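Local coordinates for protein pyruvate kinase (Pyrobaculum aerophilum, PDB 3QTG) that catalyses the last step of glycolysis, transferring the phosphoryl group of phosphoenolpyruvate to ADP to give pyruvate and ATP, at residues 28-31 with 32-36; 115-119 with 120-124; 267-270 with 271-274; 427-430 with 431-435. One frame throughout, in Å; residues are numbered along the deposited sequence.

Contact 1 of 4, residues 28-31 with 32-36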
loop_
_atom_site.group_PDB
_atom_site.type_symbol
_atom_site.label_atom_id
_atom_site.label_comp_id
_atom_site.label_asym_id
_atom_site.label_seq_id
_atom_site.Cartn_x
_atom_site.Cartn_y
_atom_site.Cartn_z
ATOM N N ASP A 28 7.297 35.871 -38.563
ATOM C CA ASP A 28 7.307 37.289 -38.947
ATOM C C ASP A 28 6.456 37.590 -40.188
ATOM O O ASP A 28 5.757 38.601 -40.232
ATOM C CB ASP A 28 8.744 37.762 -39.196
ATOM C CG ASP A 28 9.565 37.845 -37.920
ATOM O OD1 ASP A 28 8.985 37.708 -36.820
ATOM O OD2 ASP A 28 10.798 38.042 -38.013
ATOM N N VAL A 29 6.517 36.705 -41.183
ATOM C CA VAL A 29 5.856 36.928 -42.479
ATOM C C VAL A 29 4.391 36.481 -42.516
ATOM O O VAL A 29 3.713 36.642 -43.529
ATOM C CB VAL A 29 6.648 36.276 -43.658
ATOM C CG1 VAL A 29 7.944 37.040 -43.912
ATOM C CG2 VAL A 29 6.941 34.789 -43.387
ATOM N N LEU A 30 3.906 35.918 -41.417
ATOM C CA LEU A 30 2.515 35.478 -41.339
ATOM C C LEU A 30 1.533 36.634 -41.547
ATOM O O LEU A 30 1.625 37.674 -40.885
ATOM C CB LEU A 30 2.237 34.780 -39.998
ATOM C CG LEU A 30 2.232 33.249 -39.912
ATOM C CD1 LEU A 30 3.097 32.572 -40.973
ATOM C CD2 LEU A 30 2.626 32.810 -38.511
ATOM N N ARG A 31 0.610 36.434 -42.485
ATOM C CA ARG A 31 -0.544 37.306 -42.687
ATOM C C ARG A 31 -1.221 37.558 -41.338
ATOM O O ARG A 31 -1.320 36.632 -40.525
ATOM C CB ARG A 31 -1.519 36.605 -43.636
ATOM C CG ARG A 31 -2.535 37.492 -44.353
ATOM C CD ARG A 31 -3.355 36.694 -45.384
ATOM N NE ARG A 31 -2.556 35.667 -46.060
ATOM C CZ ARG A 31 -2.739 34.353 -45.913
ATOM N NH1 ARG A 31 -3.716 33.900 -45.126
ATOM N NH2 ARG A 31 -1.954 33.489 -46.559
ATOM N N PRO A 32 -1.701 38.798 -41.088
ATOM C CA PRO A 32 -2.351 39.106 -39.800
ATOM C C PRO A 32 -3.333 38.022 -39.338
ATOM O O PRO A 32 -3.573 37.858 -38.126
ATOM C CB PRO A 32 -3.112 40.399 -40.096
ATOM C CG PRO A 32 -2.297 41.070 -41.165
ATOM C CD PRO A 32 -1.672 39.975 -41.987
ATOM N N ASP A 33 -3.875 37.285 -40.307
ATOM C CA ASP A 33 -4.885 36.277 -40.050
ATOM C C ASP A 33 -4.288 34.892 -39.807
ATOM O O ASP A 33 -4.857 34.094 -39.060
ATOM C CB ASP A 33 -5.884 36.226 -41.199
ATOM C CG ASP A 33 -7.308 36.430 -40.727
ATOM O OD1 ASP A 33 -7.747 35.711 -39.797
ATOM O OD2 ASP A 33 -7.992 37.322 -41.277
ATOM N N GLU A 34 -3.159 34.611 -40.456
ATOM C CA GLU A 34 -2.393 33.391 -40.197
ATOM C C GLU A 34 -1.812 33.439 -38.794
ATOM O O GLU A 34 -1.770 32.425 -38.105
ATOM C CB GLU A 34 -1.217 33.271 -41.185
ATOM C CG GLU A 34 -1.550 32.932 -42.643
ATOM C CD GLU A 34 -0.297 32.873 -43.536
ATOM O OE1 GLU A 34 0.318 33.932 -43.790
ATOM O OE2 GLU A 34 0.076 31.764 -43.983
ATOM N N LEU A 35 -1.385 34.635 -38.384
ATOM C CA LEU A 35 -0.809 34.862 -37.063
ATOM C C LEU A 35 -1.808 34.546 -35.948
ATOM O O LEU A 35 -1.456 33.891 -34.963
ATOM C CB LEU A 35 -0.276 36.292 -36.933
ATOM C CG LEU A 35 0.492 36.626 -35.645
ATOM C CD1 LEU A 35 1.767 35.794 -35.509
ATOM C CD2 LEU A 35 0.793 38.127 -35.569
ATOM N N ILE A 36 -3.051 34.994 -36.115
ATOM C CA ILE A 36 -4.111 34.712 -35.142
ATOM C C ILE A 36 -4.277 33.201 -34.934
ATOM O O ILE A 36 -4.278 32.722 -33.797
ATOM C CB ILE A 36 -5.472 35.349 -35.549
ATOM C CG1 ILE A 36 -5.408 36.880 -35.445
ATOM C CG2 ILE A 36 -6.609 34.791 -34.691
ATOM C CD1 ILE A 36 -6.663 37.597 -35.922
#
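Arg31 and Glu34 meet where the chain turns into helix 32-39, on the surface of the TIM-barrel domain, in an arrangement like the glutamate half of a capping box. Three hydrogen bonds tie the turn. Arg31 N donates to Glu34 OE1 at 2.8 Å, meeting the oxygen on its anti side and 18° out of the carboxylate plane. In return, Arg31 O takes Leu35 N at 2.9 Å, almost in line with the carbonyl, and Glu34 N in a weak, strongly bent bond.

The charged contact is of another kind. The guanidinium of Arg31 lies over the carboxylate of Glu34, the two planes only 9° apart, with Glu34 CD displaced toward the guanidinium rim. The long ion pair between Arg31 NH2 and Glu34 OE1, 3.6 Å, therefore works by charge alone, since no N-H points at the oxygen. A bend at chi3 (-36°) folds the arginine back over the glutamate. Glu34 was modelled in two conformers, and this account holds for one.

Apolar packing completes the turn. Leu30 and Leu35 approach with the i, i+5 spacing of a hydrophobic staple, CB to CB 4.2 Å. Nearby, Asp28 forms a salt bridge with Arg60 on helix 54-71. The Leu30 side chain also crosses that of Glu34 at about a right angle, its CG 3.7 Å from Glu34 CB.

Contact 2 of 4, residues 115-119 with 120-124; sequences IPVPN and KAFFS
Phe123 reaches back from the helix to the chain that leads into it. From CB, its CG stands anti to the carbonyl carbon (chi1 -58°), which turns the ring toward Val117 and Asn119. CD2 comes to 3.6 Å from Asn119 O, and CE2 meets Val117 O at the ring edge, near its plane, also at 3.6 Å. At the tip, CZ rests 4.0 Å from Val117 CB. One face of this ring is covered by Phe122 CD2, which stands over its centre. A methyl branch of Val117, CG1, lies 3.8 Å from Phe122 CB.

The segment joins edge strand 115-117 to helix 120-125 in the small beta domain that pyruvate kinases insert into their barrel, and Phe122 and Phe123 pack against Ile151 of that sheet. Asn119 is the N-cap. Its OD1 accepts from Ala121 N at 3.2 Å, the donor tilted 30° from the carbonyl plane, while Asn119 O receives Phe122 N from above its own plane. A leucine at Asn119 would probably leave the Ala121 N-H without its capping acceptor and the first turn less firmly held. Pro118, beside the cap, lies about 6 Å, side chain to side chain, from Arg87, a probable ATP-binding residue.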
loop_
_atom_site.group_PDB
_atom_site.type_symbol
_atom_site.label_atom_id
_atom_site.label_comp_id
_atom_site.label_asym_id
_atom_site.label_seq_id
_atom_site.Cartn_x
_atom_site.Cartn_y
_atom_site.Cartn_z
ATOM N N ILE A 115 44.313 25.946 -36.532
ATOM C CA ILE A 115 42.999 26.469 -36.145
ATOM C C ILE A 115 43.165 27.274 -34.861
ATOM O O ILE A 115 43.617 26.733 -33.842
ATOM C CB ILE A 115 41.920 25.356 -35.891
ATOM C CG1 ILE A 115 41.907 24.269 -36.971
ATOM C CG2 ILE A 115 40.524 25.968 -35.668
ATOM C CD1 ILE A 115 41.981 24.780 -38.408
ATOM N N PRO A 116 42.802 28.573 -34.900
ATOM C CA PRO A 116 42.932 29.368 -33.707
ATOM C C PRO A 116 41.712 29.256 -32.766
ATOM O O PRO A 116 40.557 29.427 -33.182
ATOM C CB PRO A 116 43.105 30.779 -34.267
ATOM C CG PRO A 116 42.325 30.771 -35.541
ATOM C CD PRO A 116 42.275 29.361 -36.035
ATOM N N VAL A 117 41.975 28.968 -31.500
ATOM C CA VAL A 117 40.913 28.881 -30.497
ATOM C C VAL A 117 41.247 29.849 -29.355
ATOM O O VAL A 117 42.149 29.570 -28.569
ATOM C CB VAL A 117 40.727 27.449 -29.965
ATOM C CG1 VAL A 117 39.501 27.375 -29.079
ATOM C CG2 VAL A 117 40.573 26.459 -31.115
ATOM N N PRO A 118 40.554 31.013 -29.292
ATOM C CA PRO A 118 40.904 32.051 -28.322
ATOM C C PRO A 118 40.370 31.844 -26.897
ATOM O O PRO A 118 39.967 32.797 -26.235
ATOM C CB PRO A 118 40.320 33.317 -28.955
ATOM C CG PRO A 118 39.136 32.865 -29.643
ATOM C CD PRO A 118 39.473 31.472 -30.184
ATOM N N ASN A 119 40.385 30.614 -26.407
ATOM C CA ASN A 119 39.912 30.383 -25.047
ATOM C C ASN A 119 40.639 29.235 -24.391
ATOM O O ASN A 119 40.551 28.095 -24.873
ATOM C CB ASN A 119 38.399 30.153 -25.028
ATOM C CG ASN A 119 37.789 30.547 -23.701
ATOM O OD1 ASN A 119 38.381 30.289 -22.647
ATOM N ND2 ASN A 119 36.633 31.212 -23.737
ATOM N N LYS A 120 41.354 29.525 -23.302
ATOM C CA LYS A 120 42.136 28.492 -22.614
ATOM C C LYS A 120 41.261 27.357 -22.061
ATOM O O LYS A 120 41.726 26.233 -21.948
ATOM C CB LYS A 120 43.001 29.061 -21.475
ATOM C CG LYS A 120 44.253 28.155 -21.155
ATOM C CD LYS A 120 44.806 28.479 -19.769
ATOM C CE LYS A 120 45.901 27.481 -19.304
ATOM N NZ LYS A 120 47.288 27.899 -19.704
ATOM N N ALA A 121 40.008 27.665 -21.725
ATOM C CA ALA A 121 39.073 26.656 -21.223
ATOM C C ALA A 121 38.908 25.473 -22.197
ATOM O O ALA A 121 38.653 24.350 -21.750
ATOM C CB ALA A 121 37.721 27.280 -20.883
ATOM N N PHE A 122 39.071 25.724 -23.505
ATOM C CA PHE A 122 39.068 24.648 -24.505
ATOM C C PHE A 122 40.241 23.710 -24.218
ATOM O O PHE A 122 40.087 22.483 -24.180
ATOM C CB PHE A 122 39.169 25.197 -25.936
ATOM C CG PHE A 122 39.258 24.110 -27.013
ATOM C CD1 PHE A 122 38.128 23.375 -27.384
ATOM C CD2 PHE A 122 40.468 23.823 -27.628
ATOM C CE1 PHE A 122 38.204 22.376 -28.363
ATOM C CE2 PHE A 122 40.571 22.838 -28.614
ATOM C CZ PHE A 122 39.418 22.103 -28.981
ATOM N N PHE A 123 41.411 24.290 -23.997
ATOM C CA PHE A 123 42.613 23.482 -23.775
ATOM C C PHE A 123 42.588 22.755 -22.429
ATOM O O PHE A 123 43.027 21.611 -22.355
ATOM C CB PHE A 123 43.890 24.303 -24.075
ATOM C CG PHE A 123 43.903 24.814 -25.482
ATOM C CD1 PHE A 123 44.390 24.020 -26.516
ATOM C CD2 PHE A 123 43.318 26.043 -25.798
ATOM C CE1 PHE A 123 44.341 24.460 -27.847
ATOM C CE2 PHE A 123 43.260 26.484 -27.124
ATOM C CZ PHE A 123 43.782 25.694 -28.148
ATOM N N SER A 124 42.010 23.378 -21.399
ATOM C CA SER A 124 41.826 22.701 -20.110
ATOM C C SER A 124 40.831 21.542 -20.157
ATOM O O SER A 124 40.962 20.610 -19.384
ATOM C CB SER A 124 41.384 23.686 -19.039
ATOM O OG SER A 124 42.317 24.742 -18.953
#

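Contact 3 of 4, residues 267-270 with 271-274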
loop_
_atom_site.group_PDB
_atom_site.type_symbol
_atom_site.label_atom_id
_atom_site.label_comp_id
_atom_site.label_asym_id
_atom_site.label_seq_id
_atom_site.Cartn_x
_atom_site.Cartn_y
_atom_site.Cartn_z
ATOM N N PRO A 267 17.115 8.893 -24.266
ATOM C CA PRO A 267 15.839 8.637 -23.569
ATOM C C PRO A 267 15.955 8.468 -22.056
ATOM O O PRO A 267 15.124 8.997 -21.326
ATOM C CB PRO A 267 15.321 7.351 -24.236
ATOM C CG PRO A 267 15.875 7.436 -25.633
ATOM C CD PRO A 267 17.294 7.967 -25.404
ATOM N N ILE A 268 16.974 7.755 -21.591
ATOM C CA ILE A 268 17.195 7.610 -20.160
ATOM C C ILE A 268 17.559 8.946 -19.451
ATOM O O ILE A 268 17.099 9.204 -18.340
ATOM C CB ILE A 268 18.179 6.434 -19.856
ATOM C CG1 ILE A 268 17.387 5.150 -19.587
ATOM C CG2 ILE A 268 19.100 6.721 -18.656
ATOM C CD1 ILE A 268 16.051 5.395 -18.820
ATOM N N VAL A 269 18.346 9.795 -20.113
ATOM C CA VAL A 269 18.730 11.088 -19.557
ATOM C C VAL A 269 17.512 12.026 -19.481
ATOM O O VAL A 269 17.292 12.649 -18.457
ATOM C CB VAL A 269 19.948 11.731 -20.337
ATOM C CG1 VAL A 269 20.152 13.171 -19.956
ATOM C CG2 VAL A 269 21.231 10.945 -20.095
ATOM N N GLN A 270 16.719 12.103 -20.554
ATOM C CA GLN A 270 15.447 12.819 -20.540
ATOM C C GLN A 270 14.567 12.357 -19.377
ATOM O O GLN A 270 14.022 13.170 -18.628
ATOM C CB GLN A 270 14.693 12.615 -21.856
ATOM C CG GLN A 270 13.313 13.284 -21.859
ATOM C CD GLN A 270 12.613 13.228 -23.213
ATOM O OE1 GLN A 270 13.246 13.376 -24.269
ATOM N NE2 GLN A 270 11.306 13.010 -23.191
ATOM N N ARG A 271 14.420 11.043 -19.235
ATOM C CA ARG A 271 13.595 10.505 -18.162
ATOM C C ARG A 271 14.128 10.943 -16.802
ATOM O O ARG A 271 13.360 11.379 -15.955
ATOM C CB ARG A 271 13.517 8.977 -18.270
ATOM C CG ARG A 271 12.558 8.348 -17.331
ATOM C CD ARG A 271 12.718 6.828 -17.335
ATOM N NE ARG A 271 12.088 6.210 -18.493
ATOM C CZ ARG A 271 11.937 4.896 -18.641
ATOM N NH1 ARG A 271 12.378 4.064 -17.706
ATOM N NH2 ARG A 271 11.337 4.413 -19.722
ATOM N N ARG A 272 15.441 10.855 -16.600
ATOM C CA ARG A 272 16.027 11.252 -15.322
ATOM C C ARG A 272 15.848 12.757 -15.004
ATOM O O ARG A 272 15.574 13.116 -13.855
ATOM C CB ARG A 272 17.496 10.794 -15.198
ATOM C CG ARG A 272 18.279 11.489 -14.062
ATOM C CD ARG A 272 19.510 10.666 -13.551
ATOM N NE ARG A 272 20.696 10.814 -14.410
ATOM C CZ ARG A 272 21.037 9.981 -15.402
ATOM N NH1 ARG A 272 20.282 8.919 -15.690
ATOM N NH2 ARG A 272 22.135 10.217 -16.116
ATOM N N ILE A 273 15.979 13.625 -16.006
ATOM C CA ILE A 273 15.720 15.057 -15.791
ATOM C C ILE A 273 14.264 15.328 -15.385
ATOM O O ILE A 273 13.992 16.118 -14.461
ATOM C CB ILE A 273 16.093 15.947 -17.014
ATOM C CG1 ILE A 273 17.605 15.863 -17.332
ATOM C CG2 ILE A 273 15.684 17.393 -16.719
ATOM C CD1 ILE A 273 17.993 16.152 -18.792
ATOM N N VAL A 274 13.339 14.681 -16.103
ATOM C CA VAL A 274 11.894 14.817 -15.869
ATOM C C VAL A 274 11.487 14.262 -14.487
ATOM O O VAL A 274 10.833 14.959 -13.722
ATOM C CB VAL A 274 11.050 14.163 -16.990
ATOM C CG1 VAL A 274 9.541 14.225 -16.653
ATOM C CG2 VAL A 274 11.316 14.850 -18.341
#
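Val269 O takes the amide of Ile273 at 2.9 Å, its N-H nearly straight at 164°, and the same oxygen is crowded by the Ile273 side chain, whose CG1 comes to 3.4 Å. Arg272 N makes an equally short bond to Ile268 O, and the amides of Arg271 and Val274 repeat the pattern on Pro267 O and Gln270 O, so each links residues four apart.

Outside these backbone bonds, side chains meet along the helix surface. CD1 of Ile268 lies over one face of the Arg271 guanidinium and 3.9 Å from Arg271 CD. Ile268 CG2 instead meets the edge of the Arg272 guanidinium, 3.9 Å from NH1, where a turn at chi3 (81°) brings the arginine back along the helix. Val269 CG1 touches Ile273 CD1, also at 3.9 Å.

This is helix 266-279, which follows the sixth strand of the TIM barrel. Ile273 packs inward on Val250 and Val252 of that strand, while Ile268 and Arg271 face Phe309 of the second subunit. Arg271 gives NH2 to Ser313 OG and NH1 to Glu346 O of that subunit. A leucine at Arg271 would probably leave both of these acceptors without their donor across the interface. Gln270 spans two partners of its own chain, with OE1 accepting from Arg254 and NE2 bonded to Thr311 OG1.

Contact 4 of 4, residues 427-430 with 431-435. With SO4 (sulfate ion), chain C.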
loop_
_atom_site.group_PDB
_atom_site.type_symbol
_atom_site.label_atom_id
_atom_site.label_comp_id
_atom_site.label_asym_id
_atom_site.label_seq_id
_atom_site.Cartn_x
_atom_site.Cartn_y
_atom_site.Cartn_z
ATOM N N ASN A 427 -9.750 41.543 -2.409
ATOM C CA ASN A 427 -9.250 40.603 -1.429
ATOM C C ASN A 427 -9.549 39.191 -1.924
ATOM O O ASN A 427 -10.215 39.013 -2.954
ATOM C CB ASN A 427 -9.912 40.870 -0.069
ATOM C CG ASN A 427 -11.436 40.850 -0.143
ATOM O OD1 ASN A 427 -12.031 39.910 -0.660
ATOM N ND2 ASN A 427 -12.073 41.886 0.389
ATOM N N TYR A 428 -9.078 38.198 -1.176
ATOM C CA TYR A 428 -9.176 36.807 -1.573
ATOM C C TYR A 428 -10.617 36.358 -1.688
ATOM O O TYR A 428 -10.989 35.763 -2.699
ATOM C CB TYR A 428 -8.474 35.928 -0.562
ATOM C CG TYR A 428 -6.998 35.792 -0.792
ATOM C CD1 TYR A 428 -6.093 36.295 0.131
ATOM C CD2 TYR A 428 -6.502 35.163 -1.937
ATOM C CE1 TYR A 428 -4.728 36.168 -0.067
ATOM C CE2 TYR A 428 -5.131 35.025 -2.143
ATOM C CZ TYR A 428 -4.257 35.528 -1.200
ATOM O OH TYR A 428 -2.910 35.425 -1.382
ATOM N N GLU A 429 -11.412 36.666 -0.658
ATOM C CA GLU A 429 -12.795 36.224 -0.584
ATOM C C GLU A 429 -13.629 36.748 -1.749
ATOM O O GLU A 429 -14.398 35.999 -2.332
ATOM C CB GLU A 429 -13.430 36.524 0.792
ATOM C CG GLU A 429 -14.515 35.495 1.211
ATOM C CD GLU A 429 -13.948 34.133 1.680
ATOM O OE1 GLU A 429 -13.185 34.119 2.670
ATOM O OE2 GLU A 429 -14.269 33.072 1.070
ATOM N N GLU A 430 -13.438 38.015 -2.115
ATOM C CA GLU A 430 -14.131 38.603 -3.269
ATOM C C GLU A 430 -13.622 37.984 -4.590
ATOM O O GLU A 430 -14.410 37.661 -5.491
ATOM C CB GLU A 430 -13.986 40.132 -3.241
ATOM C CG GLU A 430 -14.269 40.864 -4.557
ATOM C CD GLU A 430 -14.016 42.377 -4.472
ATOM O OE1 GLU A 430 -14.580 43.026 -3.551
ATOM O OE2 GLU A 430 -13.268 42.918 -5.326
ATOM N N GLY A 431 -12.307 37.792 -4.683
ATOM C CA GLY A 431 -11.716 37.123 -5.825
ATOM C C GLY A 431 -12.269 35.731 -6.056
ATOM O O GLY A 431 -12.674 35.393 -7.170
ATOM N N LEU A 432 -12.299 34.921 -4.997
ATOM C CA LEU A 432 -12.814 33.546 -5.108
ATOM C C LEU A 432 -14.288 33.499 -5.529
ATOM O O LEU A 432 -14.682 32.643 -6.320
ATOM C CB LEU A 432 -12.573 32.740 -3.822
ATOM C CG LEU A 432 -12.677 31.211 -3.992
ATOM C CD1 LEU A 432 -11.582 30.640 -4.933
ATOM C CD2 LEU A 432 -12.669 30.488 -2.638
ATOM N N GLU A 433 -15.101 34.414 -5.010
ATOM C CA GLU A 433 -16.521 34.405 -5.348
ATOM C C GLU A 433 -16.769 34.825 -6.802
ATOM O O GLU A 433 -17.625 34.239 -7.450
ATOM C CB GLU A 433 -17.374 35.185 -4.332
ATOM C CG GLU A 433 -17.266 34.671 -2.866
ATOM C CD GLU A 433 -17.651 33.169 -2.650
ATOM O OE1 GLU A 433 -18.745 32.736 -3.101
ATOM O OE2 GLU A 433 -16.854 32.430 -2.004
ATOM N N LYS A 434 -16.001 35.788 -7.322
ATOM C CA LYS A 434 -16.002 36.094 -8.769
ATOM C C LYS A 434 -15.571 34.921 -9.647
ATOM O O LYS A 434 -16.151 34.687 -10.709
ATOM C CB LYS A 434 -15.095 37.280 -9.093
ATOM C CG LYS A 434 -15.553 38.611 -8.548
ATOM C CD LYS A 434 -14.439 39.625 -8.743
ATOM C CE LYS A 434 -14.746 40.957 -8.079
ATOM N NZ LYS A 434 -15.722 41.748 -8.875
ATOM N N LEU A 435 -14.529 34.204 -9.220
ATOM C CA LEU A 435 -14.093 32.986 -9.916
ATOM C C LEU A 435 -15.145 31.867 -9.860
ATOM O O LEU A 435 -15.370 31.191 -10.850
ATOM C CB LEU A 435 -12.725 32.499 -9.390
ATOM C CG LEU A 435 -12.027 31.291 -10.049
ATOM C CD1 LEU A 435 -11.609 31.578 -11.502
ATOM C CD2 LEU A 435 -10.813 30.859 -9.218
HETATM S S SO4 C . -0.865 33.217 -3.579
HETATM O O1 SO4 C . -1.994 34.119 -3.523
HETATM O O2 SO4 C . 0.181 33.837 -4.403
HETATM O O3 SO4 C . -1.253 31.942 -4.182
HETATM O O4 SO4 C . -0.312 32.930 -2.256
#
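Glu430 and Lys434 lie side by side on one flank of the helix, their touch made by carbon: Glu430 CG to Lys434 CE, 3.6 Å. The charges stay beyond salt-bridge range, Glu430 OE2 4.5 Å from Lys434 NZ, and that oxygen accepts instead from Glu426 N. Glu429 and Glu433 likewise run alongside, their OE2 atoms 4.1 Å apart. Both oxygens are buried and have no partner in the model, so one of the carboxylates may be protonated. Glu429 OE1 bonds to Tyr448 OH.

The capped first turn positions these pairs. Asn427 is the N-cap, its OD1 receiving Glu430 N at 2.8 Å almost in line with the side-chain carbonyl, while Asn427 O accepts from Gly431 N at 3.0 Å. Tyr428, whose ring stacks on Tyr448, gives its OH to sulfate O1 at 2.7 Å, though the placing of that hydroxyl is less sure. Backbone amides of Met382, Ser383, Thr385 and Leu386 also hold the anion, probably from the crystallisation liquor, in a cradle resembling the phosphate-binding loop of the C-domain effector site in other pyruvate kinases.

Helix 428-439 belongs to the alpha/beta domain: Leu432 and Leu435 pack on strand 376-380, Leu432 also on 444-448, and Glu433 touches Lys458 of strand 455-460.

All four contacts are local turns in or into helices, but in different settings. Contacts 1 and 3 both belong to the TIM barrel, on opposite sides of the chain's centre: 28-36 lies at the surface, where charge and capping dominate, whereas 267-274 is buried between the barrel and a second subunit. Contact 2 is partly buried in the inserted beta domain, and contact 4 in the alpha/beta domain, their centres 59 Å apart. These two share an asparagine N-cap, but aromatic packing follows it in contact 2 and acidic and basic side chains in contact 4. Arginine stacks on a carboxylate in contact 1 and spans subunits in contact 3.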